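Local coordinates for insulinase family protease (Yersinia pestis, PDB 3GO9), which is probably a zinc-binding protease of the insulinase (M16) family that hydrolyses peptide bonds, with substrates still unknown, at residues I108-F113 with V323-A328; N166-W171 with G183-Q188. All coordinates share one frame; numbering follows the deposited sequence.

How the contacts relate
Contact 1 joins two halves of the chain that are far apart in sequence, whereas contact 2 is local and lies nested inside the long loop that contact 1 closes. Their centres are about 13 Å apart. Residues 108-113 leave strand 107-109 of the seven-stranded mixed sheet, and residues 323-328 form the hairpin turn between strands 316-324 and 327-336 of the five-stranded one; contact 2 flanks helix 170-175. The two meet at Tyr-111 and Pro-186, where Tyr-111 CZ is 3.6 Å from Pro-186 CD. Packing therefore runs from the hairpin of the M16 inactive-domain region, through Tyr-111, into the loops before and after helix 170-175.

Contact 1: residues I108-F113 with V323-A328; sequences ITSYDF and VQYQRA
The ring of Tyr-111 receives the phenol oxygen of Tyr-325 obliquely, neither squarely over its face nor in its plane, and the two side chains cross at about a right angle. Tyr-325 OH lies 3.8 Å from Tyr-111 CD2 and slightly farther from CE2, so one flank of the first ring meets the end of the second. Within 108-113, the Phe-113 ring carries Ser-110 CB on one face, toward the rim, and has Asp-112 OD1 at its edge. Tyr-111 CG stands anti to its carbonyl carbon (chi1 -66°), which lays the ring across the end of Tyr-325, with its CD2-CE2 flank turned to the phenol oxygen.

Tyr-325 sits in the type I' turn from Gln-324 to Arg-327, which links the antiparallel strands 316-324 and 327-336. The turn is closed by paired backbone bonds, Gln-324 N to Arg-327 O and Arg-327 N to Gln-324 O, both 3.1 Å. From it the tyrosine extends to the loop after strand 107-109, bridging the insulinase region and the inactive-domain region, and it also packs on Phe-163 and Ala-247.

Polar ends are served elsewhere: Tyr-111 OH bonds to Trp-172 NE1, and Ser-110 OG to Phe-163 O, while Ser-110 OG stays 4.3 Å from Tyr-325 OH. The buried Tyr-325 hydroxyl has no hydrogen-bonding partner in the model, so between these two segments the contact is van der Waals alone.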
loop_
_atom_site.group_PDB
_atom_site.type_symbol
_atom_site.label_atom_id
_atom_site.label_comp_id
_atom_site.label_asym_id
_atom_site.label_seq_id
_atom_site.Cartn_x
_atom_site.Cartn_y
_atom_site.Cartn_z
ATOM N N ILE A 108 -6.360 5.245 10.480
ATOM C CA ILE A 108 -6.847 4.260 9.551
ATOM C C ILE A 108 -6.743 2.940 10.234
ATOM O O ILE A 108 -5.660 2.595 10.757
ATOM C CB ILE A 108 -5.948 4.211 8.263
ATOM C CG1 ILE A 108 -6.011 5.535 7.515
ATOM C CG2 ILE A 108 -6.336 2.998 7.360
ATOM C CD1 ILE A 108 -4.925 5.699 6.477
ATOM N N THR A 109 -7.831 2.179 10.286
ATOM C CA THR A 109 -7.750 0.848 10.870
ATOM C C THR A 109 -8.043 -0.234 9.847
ATOM O O THR A 109 -8.743 -0.001 8.854
ATOM C CB THR A 109 -8.673 0.677 12.070
ATOM O OG1 THR A 109 -10.010 0.539 11.660
ATOM C CG2 THR A 109 -8.537 1.861 13.046
ATOM N N SER A 110 -7.484 -1.410 10.054
ATOM C CA SER A 110 -7.565 -2.431 9.048
ATOM C C SER A 110 -7.622 -3.793 9.737
ATOM O O SER A 110 -7.957 -3.881 10.924
ATOM C CB SER A 110 -6.364 -2.251 8.082
ATOM O OG SER A 110 -6.423 -3.131 6.971
ATOM N N TYR A 111 -7.372 -4.855 8.984
ATOM C CA TYR A 111 -7.423 -6.199 9.506
ATOM C C TYR A 111 -6.323 -6.478 10.500
ATOM O O TYR A 111 -6.523 -7.127 11.484
ATOM C CB TYR A 111 -7.327 -7.157 8.284
ATOM C CG TYR A 111 -8.494 -7.065 7.395
ATOM C CD1 TYR A 111 -9.703 -7.710 7.730
ATOM C CD2 TYR A 111 -8.491 -6.286 6.237
ATOM C CE1 TYR A 111 -10.834 -7.559 6.902
ATOM C CE2 TYR A 111 -9.598 -6.174 5.427
ATOM C CZ TYR A 111 -10.771 -6.823 5.755
ATOM O OH TYR A 111 -11.896 -6.683 4.939
ATOM N N ASP A 112 -5.104 -5.997 10.199
ATOM C CA ASP A 112 -3.930 -6.330 10.993
ATOM C C ASP A 112 -3.105 -5.159 11.458
ATOM O O ASP A 112 -2.052 -5.362 12.046
ATOM C CB ASP A 112 -3.030 -7.385 10.309
ATOM C CG ASP A 112 -2.375 -6.930 9.057
ATOM O OD1 ASP A 112 -2.542 -5.760 8.683
ATOM O OD2 ASP A 112 -1.713 -7.806 8.413
ATOM N N PHE A 113 -3.635 -3.958 11.286
ATOM C CA PHE A 113 -2.984 -2.766 11.780
ATOM C C PHE A 113 -3.946 -1.629 12.026
ATOM O O PHE A 113 -5.050 -1.574 11.485
ATOM C CB PHE A 113 -1.831 -2.288 10.848
ATOM C CG PHE A 113 -2.289 -1.676 9.581
ATOM C CD1 PHE A 113 -2.532 -0.296 9.483
ATOM C CD2 PHE A 113 -2.490 -2.473 8.433
ATOM C CE1 PHE A 113 -2.942 0.268 8.288
ATOM C CE2 PHE A 113 -2.968 -1.896 7.241
ATOM C CZ PHE A 113 -3.144 -0.561 7.155
ATOM N N VAL A 323 1.146 -5.076 -4.361
ATOM C CA VAL A 323 1.522 -6.204 -3.503
ATOM C C VAL A 323 0.839 -5.935 -2.188
ATOM O O VAL A 323 1.072 -4.900 -1.560
ATOM C CB VAL A 323 3.043 -6.301 -3.300
ATOM C CG1 VAL A 323 3.362 -7.433 -2.343
ATOM C CG2 VAL A 323 3.712 -6.494 -4.589
ATOM N N GLN A 324 -0.028 -6.837 -1.770
ATOM C CA GLN A 324 -0.843 -6.649 -0.586
ATOM C C GLN A 324 -1.243 -8.016 -0.150
ATOM O O GLN A 324 -1.524 -8.858 -0.990
ATOM C CB GLN A 324 -2.113 -5.844 -0.910
ATOM C CG GLN A 324 -1.884 -4.426 -1.183
ATOM C CD GLN A 324 -3.163 -3.675 -1.531
ATOM O OE1 GLN A 324 -4.261 -4.267 -1.663
ATOM N NE2 GLN A 324 -3.030 -2.361 -1.696
ATOM N N TYR A 325 -1.274 -8.253 1.161
ATOM C CA TYR A 325 -1.599 -9.557 1.707
ATOM C C TYR A 325 -0.789 -10.707 1.122
ATOM O O TYR A 325 -1.328 -11.789 0.927
ATOM C CB TYR A 325 -3.116 -9.835 1.573
ATOM C CG TYR A 325 -3.951 -8.670 2.050
ATOM C CD1 TYR A 325 -4.134 -8.452 3.395
ATOM C CD2 TYR A 325 -4.466 -7.730 1.149
ATOM C CE1 TYR A 325 -4.863 -7.353 3.844
ATOM C CE2 TYR A 325 -5.168 -6.638 1.583
ATOM C CZ TYR A 325 -5.376 -6.480 2.940
ATOM O OH TYR A 325 -6.080 -5.406 3.386
ATOM N N GLN A 326 0.495 -10.463 0.861
ATOM C CA GLN A 326 1.459 -11.465 0.408
ATOM C C GLN A 326 1.116 -11.965 -1.004
ATOM O O GLN A 326 1.582 -13.049 -1.391
ATOM C CB GLN A 326 1.583 -12.633 1.418
ATOM C CG GLN A 326 1.944 -12.173 2.852
ATOM C CD GLN A 326 1.784 -13.258 3.964
ATOM O OE1 GLN A 326 2.149 -13.013 5.117
ATOM N NE2 GLN A 326 1.233 -14.431 3.624
ATOM N N ARG A 327 0.267 -11.216 -1.733
ATOM C CA ARG A 327 -0.042 -11.540 -3.151
ATOM C C ARG A 327 0.394 -10.408 -4.049
ATOM O O ARG A 327 0.286 -9.260 -3.675
ATOM C CB ARG A 327 -1.538 -11.726 -3.424
ATOM C CG ARG A 327 -2.341 -12.402 -2.380
ATOM C CD ARG A 327 -2.350 -13.850 -2.468
ATOM N NE ARG A 327 -2.553 -14.430 -3.810
ATOM C CZ ARG A 327 -2.161 -15.667 -4.127
ATOM N NH1 ARG A 327 -1.579 -16.443 -3.210
ATOM N NH2 ARG A 327 -2.330 -16.140 -5.353
ATOM N N ALA A 328 0.849 -10.735 -5.249
ATOM C CA ALA A 328 1.143 -9.720 -6.279
ATOM C C ALA A 328 -0.066 -9.726 -7.205
ATOM O O ALA A 328 -0.454 -10.810 -7.676
ATOM C CB ALA A 328 2.408 -10.065 -7.065
#

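Contact 2: residues N166-W171 with G183-Q188; sequences NIQEPW and GHDPGQ
Two type I turns face each other here, one leading into helix 170-175 and the other in the loop that follows it, and the side chain of Ile-167 packs between them, against Asp-185 and Pro-186. Ile-167 CD1 approaches the proline tip to tip, 3.5 Å from Pro-186 CG. Its other branch, CG2, lies against the carboxylate of Asp-185, 3.8 Å from Asp-185 CG, as the two side chains run past each other in opposite directions. With CG1 anti to the carbonyl carbon (chi1 -62°), the CG1-CD1 arm is turned to the proline and CG2 to the aspartate.

The first turn, Asn-166 to Glu-169, ends at the N-cap position of helix 170-175 and is reinforced by an Asx turn: Asn-166 OD1 accepts from Gln-168 N at 3.0 Å, with the donor well above the carbonyl plane. In the second, Asp-185 to Gln-188, the Gln-188 side chain folds back, and its NE2 donates to Asp-185 O at 2.9 Å in a bent bond (134° at the hydrogen). The two turns thus bracket helix 170-175 next to the end of the seven-stranded sheet where strands 107-109 and 160-162 lie. Ile-167 also rests on Trp-172 of that helix, and the side chain of Pro-186 is about 8 Å from a zinc ion.

Beside the apolar contact a polar link joins the turns. A water accepts from Gln-168 NE2 at 3.0 Å. The same water donates to Asp-185 OD2, 2.6 Å from its oxygen. Arg-173 of the intervening helix holds both partners, salt-bridged to Asp-185 OD1 and hydrogen-bonded to Gln-168 OE1; its charge would probably favour an ionised Asp-185.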
loop_
_atom_site.group_PDB
_atom_site.type_symbol
_atom_site.label_atom_id
_atom_site.label_comp_id
_atom_site.label_asym_id
_atom_site.label_seq_id
_atom_site.Cartn_x
_atom_site.Cartn_y
_atom_site.Cartn_z
ATOM N N ASN A 166 -12.650 1.233 1.032
ATOM C CA ASN A 166 -14.041 0.900 0.935
ATOM C C ASN A 166 -14.208 -0.618 1.036
ATOM O O ASN A 166 -13.987 -1.353 0.068
ATOM C CB ASN A 166 -14.655 1.407 -0.392
ATOM C CG ASN A 166 -16.111 1.032 -0.522
ATOM O OD1 ASN A 166 -16.758 0.549 0.434
ATOM N ND2 ASN A 166 -16.679 1.292 -1.716
ATOM N N ILE A 167 -14.530 -1.058 2.242
ATOM C CA ILE A 167 -14.640 -2.521 2.526
ATOM C C ILE A 167 -15.846 -3.085 1.837
ATOM O O ILE A 167 -15.924 -4.286 1.601
ATOM C CB ILE A 167 -14.742 -2.702 4.050
ATOM C CG1 ILE A 167 -13.461 -2.179 4.745
ATOM C CG2 ILE A 167 -14.979 -4.118 4.427
ATOM C CD1 ILE A 167 -12.143 -2.865 4.437
ATOM N N GLN A 168 -16.804 -2.203 1.527
ATOM C CA GLN A 168 -18.101 -2.579 0.953
ATOM C C GLN A 168 -18.108 -2.776 -0.588
ATOM O O GLN A 168 -19.105 -3.162 -1.162
ATOM C CB GLN A 168 -19.171 -1.524 1.349
ATOM C CG GLN A 168 -19.062 -0.926 2.773
ATOM C CD GLN A 168 -19.147 -1.977 3.838
ATOM O OE1 GLN A 168 -19.762 -3.005 3.625
ATOM N NE2 GLN A 168 -18.504 -1.732 4.993
ATOM N N GLU A 169 -17.024 -2.438 -1.245
ATOM C CA GLU A 169 -16.871 -2.642 -2.694
ATOM C C GLU A 169 -17.238 -4.087 -3.054
ATOM O O GLU A 169 -16.665 -4.989 -2.485
ATOM C CB GLU A 169 -15.404 -2.466 -3.059
ATOM C CG GLU A 169 -15.024 -1.270 -3.833
ATOM C CD GLU A 169 -13.934 -1.631 -4.811
ATOM O OE1 GLU A 169 -12.810 -1.956 -4.358
ATOM O OE2 GLU A 169 -14.222 -1.631 -6.029
ATOM N N PRO A 170 -18.168 -4.312 -4.023
ATOM C CA PRO A 170 -18.368 -5.725 -4.414
ATOM C C PRO A 170 -17.104 -6.493 -4.862
ATOM O O PRO A 170 -16.972 -7.703 -4.579
ATOM C CB PRO A 170 -19.352 -5.621 -5.579
ATOM C CG PRO A 170 -20.200 -4.400 -5.204
ATOM C CD PRO A 170 -19.255 -3.445 -4.531
ATOM N N TRP A 171 -16.166 -5.807 -5.478
ATOM C CA TRP A 171 -14.862 -6.409 -5.757
ATOM C C TRP A 171 -14.169 -6.945 -4.483
ATOM O O TRP A 171 -13.623 -8.047 -4.458
ATOM C CB TRP A 171 -13.925 -5.447 -6.460
ATOM C CG TRP A 171 -12.521 -5.850 -6.406
ATOM C CD1 TRP A 171 -11.558 -5.254 -5.672
ATOM C CD2 TRP A 171 -11.893 -6.999 -7.029
ATOM N NE1 TRP A 171 -10.382 -5.923 -5.798
ATOM C CE2 TRP A 171 -10.544 -6.985 -6.639
ATOM C CE3 TRP A 171 -12.341 -8.022 -7.862
ATOM C CZ2 TRP A 171 -9.629 -7.949 -7.052
ATOM C CZ3 TRP A 171 -11.404 -9.003 -8.306
ATOM C CH2 TRP A 171 -10.064 -8.944 -7.882
ATOM N N GLY A 183 -15.797 -11.821 8.130
ATOM C CA GLY A 183 -16.351 -11.532 9.420
ATOM C C GLY A 183 -15.504 -10.651 10.322
ATOM O O GLY A 183 -15.871 -10.374 11.474
ATOM N N HIS A 184 -14.427 -10.117 9.760
ATOM C CA HIS A 184 -13.583 -9.128 10.402
ATOM C C HIS A 184 -13.510 -7.805 9.669
ATOM O O HIS A 184 -12.439 -7.165 9.633
ATOM C CB HIS A 184 -12.183 -9.687 10.569
ATOM C CG HIS A 184 -12.126 -10.849 11.510
ATOM N ND1 HIS A 184 -12.230 -10.680 12.873
ATOM C CD2 HIS A 184 -11.994 -12.173 11.301
ATOM C CE1 HIS A 184 -12.173 -11.860 13.468
ATOM N NE2 HIS A 184 -12.012 -12.778 12.538
ATOM N N ASP A 185 -14.613 -7.345 9.078
ATOM C CA ASP A 185 -14.659 -5.988 8.500
ATOM C C ASP A 185 -14.119 -4.948 9.479
ATOM O O ASP A 185 -14.616 -4.827 10.620
ATOM C CB ASP A 185 -16.071 -5.548 8.183
ATOM C CG ASP A 185 -16.688 -6.251 7.070
ATOM O OD1 ASP A 185 -16.137 -7.261 6.537
ATOM O OD2 ASP A 185 -17.791 -5.734 6.718
ATOM N N PRO A 186 -13.118 -4.170 9.063
ATOM C CA PRO A 186 -12.382 -3.287 9.992
ATOM C C PRO A 186 -13.117 -2.013 10.407
ATOM O O PRO A 186 -12.668 -1.341 11.339
ATOM C CB PRO A 186 -11.079 -2.975 9.246
ATOM C CG PRO A 186 -11.308 -3.363 7.841
ATOM C CD PRO A 186 -12.434 -4.363 7.780
ATOM N N GLY A 187 -14.190 -1.663 9.725
ATOM C CA GLY A 187 -14.894 -0.416 10.084
ATOM C C GLY A 187 -16.284 -0.683 10.644
ATOM O O GLY A 187 -17.120 0.250 10.595
ATOM N N GLN A 188 -16.528 -1.892 11.161
ATOM C CA GLN A 188 -17.882 -2.313 11.659
ATOM C C GLN A 188 -18.210 -1.481 12.880
ATOM O O GLN A 188 -17.366 -1.277 13.710
ATOM C CB GLN A 188 -17.933 -3.792 12.121
ATOM C CG GLN A 188 -17.511 -4.844 11.126
ATOM C CD GLN A 188 -17.412 -6.334 11.653
ATOM O OE1 GLN A 188 -18.432 -7.025 11.663
ATOM N NE2 GLN A 188 -16.177 -6.831 12.040
HETATM O O HOH W 1 -18.430 -3.318 7.488
#